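Non-structural polyprotein (Sindbis virus, PDB 4GUA) carries the protease region of nsP2 joined to the macro and zinc-binding regions of nsP3, and probably cleaves the viral non-structural polyprotein. Local coordinates at residues K12-W17 and D47-A52; K19-I24 and I78-H83; S38-Q43 and I139-N144. All blocks are in the same frame, centred on the assembly; numbering follows the deposited sequence.

Contact 1: residues K12-W17 and D47-A52; sequences KTNVCW and DKPHSA. With SO4 (sulfate ion), chain L.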
ATOM      1  N   LYS A  12      23.135 -27.042  -8.261  1.00 75.16           N
ATOM      2  CA  LYS A  12      22.473 -25.934  -7.566  1.00 73.50           C
ATOM      3  C   LYS A  12      21.843 -26.443  -6.277  1.00 71.51           C
ATOM      4  O   LYS A  12      20.910 -27.251  -6.312  1.00 76.10           O
ATOM      5  CB  LYS A  12      21.396 -25.286  -8.453  1.00 70.98           C
ATOM      6  CG  LYS A  12      21.919 -24.698  -9.755  1.00 67.05           C
ATOM      7  CD  LYS A  12      22.474 -23.302  -9.521  1.00 63.34           C
ATOM      8  CE  LYS A  12      23.187 -22.760 -10.740  1.00 64.35           C
ATOM      9  NZ  LYS A  12      23.514 -21.318 -10.578  1.00 71.37           N
ATOM     10  N   THR A  13      22.354 -25.974  -5.139  1.00 63.96           N
ATOM     11  CA  THR A  13      21.868 -26.482  -3.860  1.00 64.81           C
ATOM     12  C   THR A  13      20.567 -25.807  -3.393  1.00 60.38           C
ATOM     13  O   THR A  13      19.765 -26.482  -2.751  1.00 66.68           O
ATOM     14  CB  THR A  13      22.956 -26.447  -2.720  1.00 53.51           C
ATOM     15  OG1 THR A  13      23.112 -25.128  -2.195  1.00 61.86           O
ATOM     16  CG2 THR A  13      24.292 -26.971  -3.224  1.00 48.29           C
ATOM     17  N   ASN A  14      20.340 -24.508  -3.628  1.00 52.38           N
ATOM     18  CA  ASN A  14      19.014 -24.007  -3.249  1.00 59.59           C
ATOM     19  C   ASN A  14      18.137 -23.522  -4.394  1.00 59.90           C
ATOM     20  O   ASN A  14      17.887 -22.337  -4.506  1.00 62.19           O
ATOM     21  CB  ASN A  14      19.209 -22.815  -2.321  1.00 56.94           C
ATOM     22  CG  ASN A  14      20.244 -23.077  -1.263  1.00 53.39           C
ATOM     23  OD1 ASN A  14      21.396 -22.665  -1.407  1.00 47.09           O
ATOM     24  ND2 ASN A  14      19.853 -23.775  -0.202  1.00 49.72           N
ATOM     25  N   VAL A  15      17.574 -24.431  -5.175  1.00 68.77           N
ATOM     26  CA  VAL A  15      16.632 -24.046  -6.223  1.00 65.27           C
ATOM     27  C   VAL A  15      15.239 -24.655  -6.060  1.00 68.09           C
ATOM     28  O   VAL A  15      14.434 -24.615  -6.987  1.00 71.07           O
ATOM     29  CB  VAL A  15      17.226 -24.167  -7.636  1.00 61.01           C
ATOM     30  CG1 VAL A  15      18.486 -23.308  -7.718  1.00 50.61           C
ATOM     31  CG2 VAL A  15      17.514 -25.600  -7.986  1.00 72.45           C
ATOM     32  N   CYS A  16      14.979 -25.290  -4.924  1.00 64.41           N
ATOM     33  CA  CYS A  16      13.722 -26.000  -4.772  1.00 61.78           C
ATOM     34  C   CYS A  16      12.556 -25.123  -5.236  1.00 63.91           C
ATOM     35  O   CYS A  16      11.588 -25.634  -5.791  1.00 64.98           O
ATOM     36  CB  CYS A  16      13.523 -26.484  -3.325  1.00 61.89           C
ATOM     37  SG  CYS A  16      13.593 -25.219  -2.038  1.00 61.70           S
ATOM     38  N   TRP A  17      12.658 -23.809  -5.047  1.00 57.72           N
ATOM     39  CA  TRP A  17      11.615 -22.901  -5.527  1.00 60.20           C
ATOM     40  C   TRP A  17      11.402 -22.987  -7.054  1.00 61.80           C
ATOM     41  O   TRP A  17      10.260 -23.021  -7.544  1.00 61.08           O
ATOM     42  CB  TRP A  17      11.911 -21.454  -5.106  1.00 57.55           C
ATOM     43  CG  TRP A  17      13.287 -20.946  -5.436  1.00 55.85           C
ATOM     44  CD1 TRP A  17      14.407 -21.058  -4.672  1.00 56.16           C
ATOM     45  CD2 TRP A  17      13.674 -20.224  -6.608  1.00 62.89           C
ATOM     46  NE1 TRP A  17      15.474 -20.455  -5.294  1.00 52.38           N
ATOM     47  CE2 TRP A  17      15.051 -19.937  -6.487  1.00 59.39           C
ATOM     48  CE3 TRP A  17      12.995 -19.791  -7.751  1.00 63.67           C
ATOM     49  CZ2 TRP A  17      15.756 -19.242  -7.463  1.00 60.60           C
ATOM     50  CZ3 TRP A  17      13.696 -19.100  -8.719  1.00 55.26           C
ATOM     51  CH2 TRP A  17      15.063 -18.835  -8.570  1.00 55.44           C
ATOM     52  N   ASP A  47      22.631 -19.254  -6.965  1.00 62.87           N
ATOM     53  CA  ASP A  47      22.243 -20.395  -6.131  1.00 58.26           C
ATOM     54  C   ASP A  47      21.838 -19.981  -4.719  1.00 55.98           C
ATOM     55  O   ASP A  47      22.489 -20.355  -3.742  1.00 59.27           O
ATOM     56  CB  ASP A  47      23.385 -21.408  -6.070  1.00 61.27           C
ATOM     57  CG  ASP A  47      22.949 -22.753  -5.522  1.00 65.42           C
ATOM     58  OD1 ASP A  47      21.733 -22.950  -5.306  1.00 60.50           O
ATOM     59  OD2 ASP A  47      23.827 -23.618  -5.315  1.00 71.43           O
ATOM     60  N   LYS A  48      20.769 -19.192  -4.623  1.00 50.40           N
ATOM     61  CA  LYS A  48      20.288 -18.683  -3.337  1.00 48.85           C
ATOM     62  C   LYS A  48      18.820 -19.004  -3.066  1.00 48.17           C
ATOM     63  O   LYS A  48      18.042 -19.203  -3.993  1.00 54.68           O
ATOM     64  CB  LYS A  48      20.543 -17.174  -3.266  1.00 47.90           C
ATOM     65  CG  LYS A  48      22.032 -16.868  -3.358  1.00 55.33           C
ATOM     66  CD  LYS A  48      22.367 -15.402  -3.324  1.00 61.81           C
ATOM     67  CE  LYS A  48      23.879 -15.201  -3.192  1.00 73.65           C
ATOM     68  NZ  LYS A  48      24.275 -13.804  -2.812  1.00 77.30           N
ATOM     69  N   PRO A  49      18.438 -19.068  -1.782  1.00 55.01           N
ATOM     70  CA  PRO A  49      17.029 -19.323  -1.471  1.00 57.82           C
ATOM     71  C   PRO A  49      16.136 -18.206  -1.992  1.00 54.02           C
ATOM     72  O   PRO A  49      16.586 -17.070  -2.111  1.00 66.62           O
ATOM     73  CB  PRO A  49      17.012 -19.374   0.066  1.00 58.02           C
ATOM     74  CG  PRO A  49      18.207 -18.616   0.487  1.00 61.57           C
ATOM     75  CD  PRO A  49      19.243 -18.889  -0.562  1.00 60.95           C
ATOM     76  N   HIS A  50      14.899 -18.536  -2.332  1.00 53.19           N
ATOM     77  CA  HIS A  50      13.996 -17.570  -2.939  1.00 52.17           C
ATOM     78  C   HIS A  50      12.537 -18.020  -2.807  1.00 54.51           C
ATOM     79  O   HIS A  50      12.271 -19.195  -2.555  1.00 65.49           O
ATOM     80  CB  HIS A  50      14.367 -17.388  -4.404  1.00 55.29           C
ATOM     81  CG  HIS A  50      13.741 -16.188  -5.041  1.00 57.88           C
ATOM     82  ND1 HIS A  50      13.593 -14.987  -4.383  1.00 53.21           N
ATOM     83  CD2 HIS A  50      13.231 -16.003  -6.281  1.00 57.15           C
ATOM     84  CE1 HIS A  50      13.012 -14.117  -5.187  1.00 48.65           C
ATOM     85  NE2 HIS A  50      12.784 -14.707  -6.345  1.00 54.14           N
ATOM     86  N   SER A  51      11.600 -17.091  -2.978  1.00 50.22           N
ATOM     87  CA  SER A  51      10.174 -17.420  -2.932  1.00 52.90           C
ATOM     88  C   SER A  51       9.676 -17.919  -4.275  1.00 49.69           C
ATOM     89  O   SER A  51       9.732 -17.202  -5.265  1.00 48.97           O
ATOM     90  CB  SER A  51       9.340 -16.205  -2.528  1.00 57.29           C
ATOM     91  OG  SER A  51       7.951 -16.503  -2.602  1.00 54.85           O
ATOM     92  N   ALA A  52       9.148 -19.138  -4.297  1.00 51.29           N
ATOM     93  CA  ALA A  52       8.638 -19.706  -5.528  1.00 54.14           C
ATOM     94  C   ALA A  52       7.515 -18.831  -6.085  1.00 58.40           C
ATOM     95  O   ALA A  52       7.385 -18.678  -7.301  1.00 52.93           O
ATOM     96  CB  ALA A  52       8.140 -21.111  -5.285  1.00 54.12           C
TER
HETATM   97  S   SO4 L1709       7.806 -17.074   1.721  1.00126.71           S
HETATM   98  O1  SO4 L1709       6.644 -17.948   1.893  1.00124.26           O
HETATM   99  O2  SO4 L1709       8.975 -17.859   1.328  1.00129.23           O
HETATM  100  O3  SO4 L1709       7.515 -16.093   0.676  1.00121.14           O
HETATM  101  O4  SO4 L1709       8.095 -16.400   2.985  1.00125.71           O

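Contact 2: residues K19-I24 and I78-H83; sequences KALEPI and IPLTYH. With SO4 (sulfate ion), chain E.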
ATOM      1  N   LYS A  19      12.470 -25.639  -9.045  1.00 54.41           N
ATOM      2  CA  LYS A  19      12.025 -27.000  -9.338  1.00 58.00           C
ATOM      3  C   LYS A  19      10.520 -27.086  -9.128  1.00 57.09           C
ATOM      4  O   LYS A  19       9.804 -27.706  -9.916  1.00 59.61           O
ATOM      5  CB  LYS A  19      12.734 -28.027  -8.444  1.00 55.49           C
ATOM      6  CG  LYS A  19      14.241 -27.870  -8.395  1.00 67.70           C
ATOM      7  CD  LYS A  19      14.895 -28.859  -7.444  1.00 73.01           C
ATOM      8  CE  LYS A  19      16.361 -29.095  -7.794  1.00 69.63           C
ATOM      9  NZ  LYS A  19      17.125 -29.610  -6.627  1.00 70.46           N
ATOM     10  N   ALA A  20      10.045 -26.412  -8.088  1.00 49.05           N
ATOM     11  CA  ALA A  20       8.645 -26.491  -7.708  1.00 47.73           C
ATOM     12  C   ALA A  20       7.788 -25.823  -8.768  1.00 54.36           C
ATOM     13  O   ALA A  20       6.689 -26.283  -9.072  1.00 56.98           O
ATOM     14  CB  ALA A  20       8.431 -25.840  -6.362  1.00 44.49           C
ATOM     15  N   LEU A  21       8.283 -24.716  -9.310  1.00 60.16           N
ATOM     16  CA  LEU A  21       7.600 -24.064 -10.412  1.00 60.54           C
ATOM     17  C   LEU A  21       7.569 -24.875 -11.711  1.00 60.47           C
ATOM     18  O   LEU A  21       6.609 -24.759 -12.476  1.00 60.76           O
ATOM     19  CB  LEU A  21       8.230 -22.704 -10.684  1.00 60.67           C
ATOM     20  CG  LEU A  21       7.956 -21.669  -9.600  1.00 61.99           C
ATOM     21  CD1 LEU A  21       8.448 -20.305 -10.056  1.00 61.55           C
ATOM     22  CD2 LEU A  21       6.465 -21.634  -9.233  1.00 61.55           C
ATOM     23  N   GLU A  22       8.602 -25.668 -11.976  1.00 56.87           N
ATOM     24  CA  GLU A  22       8.724 -26.335 -13.280  1.00 56.37           C
ATOM     25  C   GLU A  22       7.431 -26.923 -13.877  1.00 63.87           C
ATOM     26  O   GLU A  22       7.104 -26.641 -15.038  1.00 64.00           O
ATOM     27  CB  GLU A  22       9.802 -27.411 -13.219  1.00 55.20           C
ATOM     28  CG  GLU A  22      10.174 -27.969 -14.576  1.00 58.72           C
ATOM     29  CD  GLU A  22      11.403 -28.850 -14.537  1.00 69.40           C
ATOM     30  OE1 GLU A  22      11.458 -29.778 -13.698  1.00 77.07           O
ATOM     31  OE2 GLU A  22      12.311 -28.622 -15.362  1.00 71.72           O
ATOM     32  N   PRO A  23       6.700 -27.753 -13.113  1.00 63.58           N
ATOM     33  CA  PRO A  23       5.464 -28.312 -13.674  1.00 60.70           C
ATOM     34  C   PRO A  23       4.358 -27.267 -13.866  1.00 62.30           C
ATOM     35  O   PRO A  23       3.517 -27.419 -14.749  1.00 63.01           O
ATOM     36  CB  PRO A  23       5.055 -29.370 -12.636  1.00 53.64           C
ATOM     37  CG  PRO A  23       5.651 -28.918 -11.379  1.00 54.76           C
ATOM     38  CD  PRO A  23       6.962 -28.268 -11.759  1.00 61.82           C
ATOM     39  N   ILE A  24       4.357 -26.216 -13.056  1.00 64.04           N
ATOM     40  CA  ILE A  24       3.369 -25.162 -13.221  1.00 61.42           C
ATOM     41  C   ILE A  24       3.647 -24.411 -14.512  1.00 59.03           C
ATOM     42  O   ILE A  24       2.728 -24.113 -15.272  1.00 62.11           O
ATOM     43  CB  ILE A  24       3.373 -24.195 -12.029  1.00 55.91           C
ATOM     44  CG1 ILE A  24       2.844 -24.920 -10.791  1.00 56.93           C
ATOM     45  CG2 ILE A  24       2.508 -22.976 -12.317  1.00 45.60           C
ATOM     46  CD1 ILE A  24       3.065 -24.179  -9.501  1.00 55.96           C
ATOM     47  N   ILE A  78      -1.858 -27.540 -10.123  1.00 62.41           N
ATOM     48  CA  ILE A  78      -0.724 -28.061  -9.405  1.00 58.90           C
ATOM     49  C   ILE A  78      -0.498 -27.226  -8.166  1.00 62.03           C
ATOM     50  O   ILE A  78      -0.342 -26.012  -8.250  1.00 62.09           O
ATOM     51  CB  ILE A  78       0.511 -28.008 -10.289  1.00 56.15           C
ATOM     52  CG1 ILE A  78       0.203 -28.713 -11.615  1.00 57.33           C
ATOM     53  CG2 ILE A  78       1.704 -28.615  -9.568  1.00 55.01           C
ATOM     54  CD1 ILE A  78       1.246 -28.493 -12.676  1.00 65.29           C
ATOM     55  N   PRO A  79      -0.478 -27.873  -7.002  1.00 60.52           N
ATOM     56  CA  PRO A  79      -0.223 -27.121  -5.775  1.00 59.67           C
ATOM     57  C   PRO A  79       1.204 -26.602  -5.715  1.00 54.94           C
ATOM     58  O   PRO A  79       2.137 -27.250  -6.188  1.00 50.89           O
ATOM     59  CB  PRO A  79      -0.488 -28.151  -4.670  1.00 58.31           C
ATOM     60  CG  PRO A  79      -0.334 -29.445  -5.316  1.00 52.17           C
ATOM     61  CD  PRO A  79      -0.769 -29.286  -6.731  1.00 52.00           C
ATOM     62  N   LEU A  80       1.351 -25.391  -5.198  1.00 60.47           N
ATOM     63  CA  LEU A  80       2.657 -24.850  -4.889  1.00 56.79           C
ATOM     64  C   LEU A  80       2.695 -24.654  -3.393  1.00 61.28           C
ATOM     65  O   LEU A  80       2.066 -23.740  -2.863  1.00 60.19           O
ATOM     66  CB  LEU A  80       2.882 -23.527  -5.608  1.00 57.54           C
ATOM     67  CG  LEU A  80       4.274 -22.922  -5.427  1.00 61.11           C
ATOM     68  CD1 LEU A  80       5.363 -23.907  -5.863  1.00 59.10           C
ATOM     69  CD2 LEU A  80       4.374 -21.606  -6.198  1.00 56.09           C
ATOM     70  N   THR A  81       3.481 -25.492  -2.725  1.00 59.07           N
ATOM     71  CA  THR A  81       3.396 -25.650  -1.284  1.00 55.47           C
ATOM     72  C   THR A  81       4.719 -25.351  -0.598  1.00 60.63           C
ATOM     73  O   THR A  81       5.767 -25.940  -0.917  1.00 54.12           O
ATOM     74  CB  THR A  81       2.966 -27.081  -0.920  1.00 54.87           C
ATOM     75  OG1 THR A  81       1.724 -27.385  -1.564  1.00 60.93           O
ATOM     76  CG2 THR A  81       2.810 -27.229   0.581  1.00 48.85           C
ATOM     77  N   TYR A  82       4.644 -24.432   0.357  1.00 64.51           N
ATOM     78  CA  TYR A  82       5.782 -24.066   1.173  1.00 60.29           C
ATOM     79  C   TYR A  82       5.724 -24.866   2.457  1.00 65.31           C
ATOM     80  O   TYR A  82       4.683 -24.912   3.112  1.00 69.73           O
ATOM     81  CB  TYR A  82       5.722 -22.581   1.507  1.00 57.93           C
ATOM     82  CG  TYR A  82       6.874 -22.085   2.353  1.00 59.48           C
ATOM     83  CD1 TYR A  82       8.159 -21.974   1.827  1.00 57.68           C
ATOM     84  CD2 TYR A  82       6.679 -21.752   3.692  1.00 55.20           C
ATOM     85  CE1 TYR A  82       9.213 -21.527   2.604  1.00 55.56           C
ATOM     86  CE2 TYR A  82       7.730 -21.305   4.479  1.00 54.40           C
ATOM     87  CZ  TYR A  82       8.995 -21.193   3.930  1.00 54.79           C
ATOM     88  OH  TYR A  82      10.040 -20.744   4.709  1.00 55.42           O
ATOM     89  N   HIS A  83       6.842 -25.480   2.823  1.00 64.78           N
ATOM     90  CA  HIS A  83       6.939 -26.220   4.074  1.00 61.29           C
ATOM     91  C   HIS A  83       7.933 -25.593   5.034  1.00 60.66           C
ATOM     92  O   HIS A  83       9.127 -25.588   4.762  1.00 63.72           O
ATOM     93  CB  HIS A  83       7.345 -27.668   3.817  1.00 60.38           C
ATOM     94  CG  HIS A  83       6.352 -28.436   3.009  1.00 60.16           C
ATOM     95  ND1 HIS A  83       5.253 -29.044   3.574  1.00 60.59           N
ATOM     96  CD2 HIS A  83       6.300 -28.713   1.684  1.00 62.31           C
ATOM     97  CE1 HIS A  83       4.556 -29.651   2.629  1.00 67.47           C
ATOM     98  NE2 HIS A  83       5.170 -29.466   1.474  1.00 68.09           N
TER
HETATM   99  S   SO4 E1702      16.333 -29.312  -3.108  1.00113.92           S
HETATM  100  O1  SO4 E1702      15.812 -29.339  -1.739  1.00105.75           O
HETATM  101  O2  SO4 E1702      15.318 -29.821  -4.028  1.00114.12           O
HETATM  102  O3  SO4 E1702      16.676 -27.935  -3.471  1.00120.77           O
HETATM  103  O4  SO4 E1702      17.526 -30.149  -3.212  1.00109.73           O

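Contact 3: residues S38-Q43 and I139-N144; sequences SELFPQ and ISAQHN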
ATOM      1  N   SER A  38      19.007 -18.775 -14.972  1.00 55.71           N
ATOM      2  CA  SER A  38      20.058 -17.896 -14.467  1.00 59.83           C
ATOM      3  C   SER A  38      19.898 -16.473 -14.987  1.00 64.17           C
ATOM      4  O   SER A  38      20.190 -15.494 -14.288  1.00 62.28           O
ATOM      5  CB  SER A  38      21.430 -18.427 -14.868  1.00 56.02           C
ATOM      6  OG  SER A  38      21.639 -19.714 -14.329  1.00 64.88           O
ATOM      7  N   GLU A  39      19.419 -16.361 -16.217  1.00 61.47           N
ATOM      8  CA  GLU A  39      19.331 -15.065 -16.850  1.00 63.01           C
ATOM      9  C   GLU A  39      18.182 -14.302 -16.211  1.00 57.10           C
ATOM     10  O   GLU A  39      18.263 -13.092 -16.025  1.00 59.36           O
ATOM     11  CB  GLU A  39      19.132 -15.205 -18.360  1.00 70.33           C
ATOM     12  CG  GLU A  39      19.196 -13.879 -19.104  1.00 79.21           C
ATOM     13  CD  GLU A  39      18.716 -13.986 -20.539  1.00 86.15           C
ATOM     14  OE1 GLU A  39      18.637 -15.127 -21.054  1.00 86.55           O
ATOM     15  OE2 GLU A  39      18.416 -12.927 -21.145  1.00 83.10           O
ATOM     16  N   LEU A  40      17.121 -15.018 -15.858  1.00 53.04           N
ATOM     17  CA  LEU A  40      15.945 -14.397 -15.256  1.00 53.71           C
ATOM     18  C   LEU A  40      16.116 -14.049 -13.766  1.00 55.55           C
ATOM     19  O   LEU A  40      15.708 -12.977 -13.319  1.00 56.60           O
ATOM     20  CB  LEU A  40      14.739 -15.316 -15.438  1.00 52.48           C
ATOM     21  CG  LEU A  40      14.265 -15.490 -16.884  1.00 52.88           C
ATOM     22  CD1 LEU A  40      13.114 -16.480 -16.959  1.00 52.26           C
ATOM     23  CD2 LEU A  40      13.849 -14.158 -17.478  1.00 53.40           C
ATOM     24  N   PHE A  41      16.706 -14.957 -12.997  1.00 53.77           N
ATOM     25  CA  PHE A  41      16.849 -14.752 -11.560  1.00 50.99           C
ATOM     26  C   PHE A  41      18.305 -14.702 -11.122  1.00 55.02           C
ATOM     27  O   PHE A  41      19.046 -15.672 -11.273  1.00 58.00           O
ATOM     28  CB  PHE A  41      16.125 -15.856 -10.786  1.00 50.07           C
ATOM     29  CG  PHE A  41      14.662 -15.961 -11.110  1.00 51.91           C
ATOM     30  CD1 PHE A  41      13.739 -15.148 -10.470  1.00 52.35           C
ATOM     31  CD2 PHE A  41      14.208 -16.879 -12.044  1.00 51.86           C
ATOM     32  CE1 PHE A  41      12.394 -15.233 -10.763  1.00 48.34           C
ATOM     33  CE2 PHE A  41      12.861 -16.973 -12.338  1.00 53.73           C
ATOM     34  CZ  PHE A  41      11.952 -16.149 -11.692  1.00 51.39           C
ATOM     35  N   PRO A  42      18.734 -13.556 -10.590  1.00 53.91           N
ATOM     36  CA  PRO A  42      20.057 -13.551  -9.969  1.00 47.66           C
ATOM     37  C   PRO A  42      20.138 -14.600  -8.872  1.00 45.22           C
ATOM     38  O   PRO A  42      21.202 -15.171  -8.656  1.00 44.00           O
ATOM     39  CB  PRO A  42      20.158 -12.143  -9.389  1.00 40.07           C
ATOM     40  CG  PRO A  42      19.261 -11.317 -10.277  1.00 41.89           C
ATOM     41  CD  PRO A  42      18.124 -12.215 -10.614  1.00 54.16           C
ATOM     42  N   GLN A  43      19.015 -14.850  -8.203  1.00 44.21           N
ATOM     43  CA  GLN A  43      18.957 -15.831  -7.118  1.00 48.68           C
ATOM     44  C   GLN A  43      19.279 -17.232  -7.636  1.00 51.75           C
ATOM     45  O   GLN A  43      19.929 -18.014  -6.948  1.00 55.26           O
ATOM     46  CB  GLN A  43      17.576 -15.834  -6.442  1.00 50.83           C
ATOM     47  CG  GLN A  43      17.191 -14.512  -5.787  1.00 46.54           C
ATOM     48  CD  GLN A  43      16.493 -13.571  -6.749  1.00 54.92           C
ATOM     49  OE1 GLN A  43      16.520 -13.772  -7.971  1.00 53.02           O
ATOM     50  NE2 GLN A  43      15.876 -12.526  -6.208  1.00 64.29           N
ATOM     51  N   ILE A 139      12.838 -16.353 -24.575  1.00 62.55           N
ATOM     52  CA  ILE A 139      12.716 -15.638 -23.316  1.00 57.93           C
ATOM     53  C   ILE A 139      13.994 -14.855 -23.011  1.00 57.94           C
ATOM     54  O   ILE A 139      15.106 -15.369 -23.137  1.00 56.90           O
ATOM     55  CB  ILE A 139      12.389 -16.635 -22.171  1.00 52.86           C
ATOM     56  CG1 ILE A 139      12.293 -15.921 -20.823  1.00 53.41           C
ATOM     57  CG2 ILE A 139      13.446 -17.714 -22.084  1.00 56.79           C
ATOM     58  CD1 ILE A 139      11.157 -14.945 -20.732  1.00 59.23           C
ATOM     59  N   SER A 140      13.817 -13.591 -22.637  1.00 58.81           N
ATOM     60  CA  SER A 140      14.936 -12.695 -22.361  1.00 61.71           C
ATOM     61  C   SER A 140      14.650 -11.830 -21.144  1.00 62.74           C
ATOM     62  O   SER A 140      13.548 -11.315 -20.981  1.00 60.08           O
ATOM     63  CB  SER A 140      15.208 -11.786 -23.553  1.00 63.24           C
ATOM     64  OG  SER A 140      16.099 -10.742 -23.186  1.00 66.50           O
ATOM     65  N   ALA A 141      15.648 -11.667 -20.288  1.00 66.35           N
ATOM     66  CA  ALA A 141      15.481 -10.858 -19.091  1.00 65.58           C
ATOM     67  C   ALA A 141      15.436  -9.362 -19.416  1.00 60.41           C
ATOM     68  O   ALA A 141      15.115  -8.544 -18.557  1.00 57.52           O
ATOM     69  CB  ALA A 141      16.610 -11.147 -18.111  1.00 61.20           C
ATOM     70  N   GLN A 142      15.739  -9.008 -20.659  1.00 58.39           N
ATOM     71  CA  GLN A 142      15.852  -7.603 -21.044  1.00 57.78           C
ATOM     72  C   GLN A 142      14.579  -7.025 -21.649  1.00 59.80           C
ATOM     73  O   GLN A 142      14.559  -5.865 -22.064  1.00 60.31           O
ATOM     74  CB  GLN A 142      17.014  -7.437 -22.016  1.00 58.43           C
ATOM     75  CG  GLN A 142      18.348  -7.758 -21.378  1.00 66.12           C
ATOM     76  CD  GLN A 142      19.482  -7.755 -22.364  1.00 72.67           C
ATOM     77  OE1 GLN A 142      19.778  -6.738 -22.988  1.00 75.28           O
ATOM     78  NE2 GLN A 142      20.139  -8.895 -22.504  1.00 78.46           N
ATOM     79  N   HIS A 143      13.518  -7.827 -21.674  1.00 54.56           N
ATOM     80  CA  HIS A 143      12.260  -7.425 -22.283  1.00 47.20           C
ATOM     81  C   HIS A 143      11.081  -7.686 -21.360  1.00 50.43           C
ATOM     82  O   HIS A 143      11.217  -8.386 -20.362  1.00 54.76           O
ATOM     83  CB  HIS A 143      12.081  -8.168 -23.600  1.00 54.54           C
ATOM     84  CG  HIS A 143      13.087  -7.781 -24.637  1.00 59.92           C
ATOM     85  ND1 HIS A 143      12.773  -6.993 -25.723  1.00 63.61           N
ATOM     86  CD2 HIS A 143      14.409  -8.051 -24.739  1.00 63.26           C
ATOM     87  CE1 HIS A 143      13.855  -6.805 -26.455  1.00 66.55           C
ATOM     88  NE2 HIS A 143      14.864  -7.433 -25.877  1.00 64.80           N
ATOM     89  N   ASN A 144       9.921  -7.119 -21.696  1.00 54.79           N
ATOM     90  CA  ASN A 144       8.766  -7.152 -20.805  1.00 52.29           C
ATOM     91  C   ASN A 144       9.179  -6.740 -19.387  1.00 52.88           C
ATOM     92  O   ASN A 144       8.894  -7.441 -18.414  1.00 42.35           O
ATOM     93  CB  ASN A 144       8.118  -8.533 -20.812  1.00 56.24           C
ATOM     94  CG  ASN A 144       7.249  -8.761 -22.035  1.00 57.11           C
ATOM     95  OD1 ASN A 144       7.130  -7.890 -22.893  1.00 58.40           O
ATOM     96  ND2 ASN A 144       6.639  -9.945 -22.123  1.00 56.04           N
TER

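Contact 1: residues K12-W17 and D47-A52
The carboxylate of D47 faces the backbone just ahead of helix 16-27 and takes two successive N-H groups there. OD2 accepts from T13 N at 2.8 Å and OD1 from N14 N at 2.7 Å, each on its syn side and slightly out of the carboxylate plane. With CG anti to the backbone N (chi1 -166°), the group is carried across to residues 13-14 from the Schellman motif after helix 42-45. Aspartate suits this place: one rigid carboxylate takes both neighbouring N-H groups, and its short chain keeps it close to its own turn.

Further along, W17 turns one ring face to H50. H50 CB sits 3.4 Å from the centroid of the five-membered ring of W17, a CH-pi contact. The imidazole makes an edge-to-face pair with the six-membered ring, planes 85° apart, its CD2 4.0 Å from W17 CZ3. V15 O lies above the opposite face, toward its rim. W17 CB packs on A52 CB. Beside W17, C16 touches H93, consistent with the Cys-His pairing of papain-like peptidases.

Tryptophan joins a broad apolar face to one N-H, and NE1 donates to K48 O at 3.1 Å. Carboxylate and indole thus join the segments by directional bonds as well as packing.

Contact 2: residues K19-I24 and I78-H83
A20, L21, P23 and I24 of helix 16-27 lie against I78 and L80 of strand 78-83, the central strand of a three-stranded antiparallel sheet. The pairing joins the helical part of this peptidase region to its small sheet, as in the helix-plus-sheet build of papain-like proteases.

The direct contact is apolar. L80 points toward the helix and divides its branches: CD1 meets A20 CB at 3.7 Å, and CD2 meets L21 CD2 at 3.7 Å. Its CG lies anti to the backbone N (chi1 -176°), directed at the helix, and CB is left beside I24 CD1 at 4.0 Å. The small methyl of A20 lets the leucine come close to the helix surface, and a forked side chain can serve two neighbouring positions at once. One helical turn on, I24 and I78 slide past each other in opposite directions, CG1 of I24 packing on CB of I78 at 3.9 Å. The extended end of I78 (chi2 169°) reaches P23, and CD1 of I78 lies 3.9 Å from CB of P23. Branched aliphatic chains fill such a buried surface without polar groups to satisfy.

No hydrogen bond links the two segments directly; polar links run through a third residue. The helix is kinked at P23, which has no N-H to give, and at I24, whose N does not reach back to A20 O but makes a weak bond to L21 O. The carbonyl of A20 receives ND2 of N96, and that same amide nitrogen also donates to P79 O, so a single side-chain atom, N96 ND2, bridges helix and strand.

Contact 3: residues S38-Q43 and I139-N144
A type I beta turn from S140 to H143 lies against the last turn of helix 34-40, where E39 and L40 meet I139, S140 and A141. The contact ties this helix of the peptidase region to the loop between strands 136-137 and 151-152.

Its one hydrogen bond joins side chain to backbone. A141 N donates to E39 OE2 at 3.2 Å, almost straight at 172°, but the N-H comes from above the carboxylate plane, about 62° out of it. E39 reaches this point because its CG is anti to the backbone N (chi1 -173°) and the chain stays extended beyond it. The methylene CG therefore runs beside A141 CB, 3.9 Å away, while the acid at the tip serves the turn. Glutamate suits a partly exposed position, having an apolar stem for the alanine and a carboxylate for the N-H.

L40 supplies the buried half. Both its methyls rest on CG1 of I139: L40 CD1 lies 4.0 Å from I139 CG1, and L40 CD2 lies 4.1 Å from I139 CG1. The same CD2 also approaches A141 CA. The single methyl of A141 points toward the helix and lies near E39 O. Behind the loop, I139 also packs on F63 of helix 52-64, which joins that helix to the same apolar patch. The backbone carbonyls of S140 and A141 are taken by Q128 NE2 and Q239 NE2.

The turn is braced from within by an ST turn: Q142 N donates to S140 OG at 3.1 Å.

In the fold
All three contacts lie on the same side of the chain's centre, in the peptidase region. Contacts 1 and 2 share helix 16-27: contact 1 holds the backbone leading into it and its first turn, contact 2 its middle. They touch through A52, which packs on both L21 and L80. Contact 3 reaches contact 1 through F41, edge-to-face with W17, and Q43, whose carbonyl probably accepts from K48 N; contacts 2 and 3 do not touch. Contact 2 is buried and purely apolar between its segments. Contact 3, also buried, adds one carboxylate bond. Contact 1, only partly buried, relies most on directed hydrogen bonds and aromatic geometry.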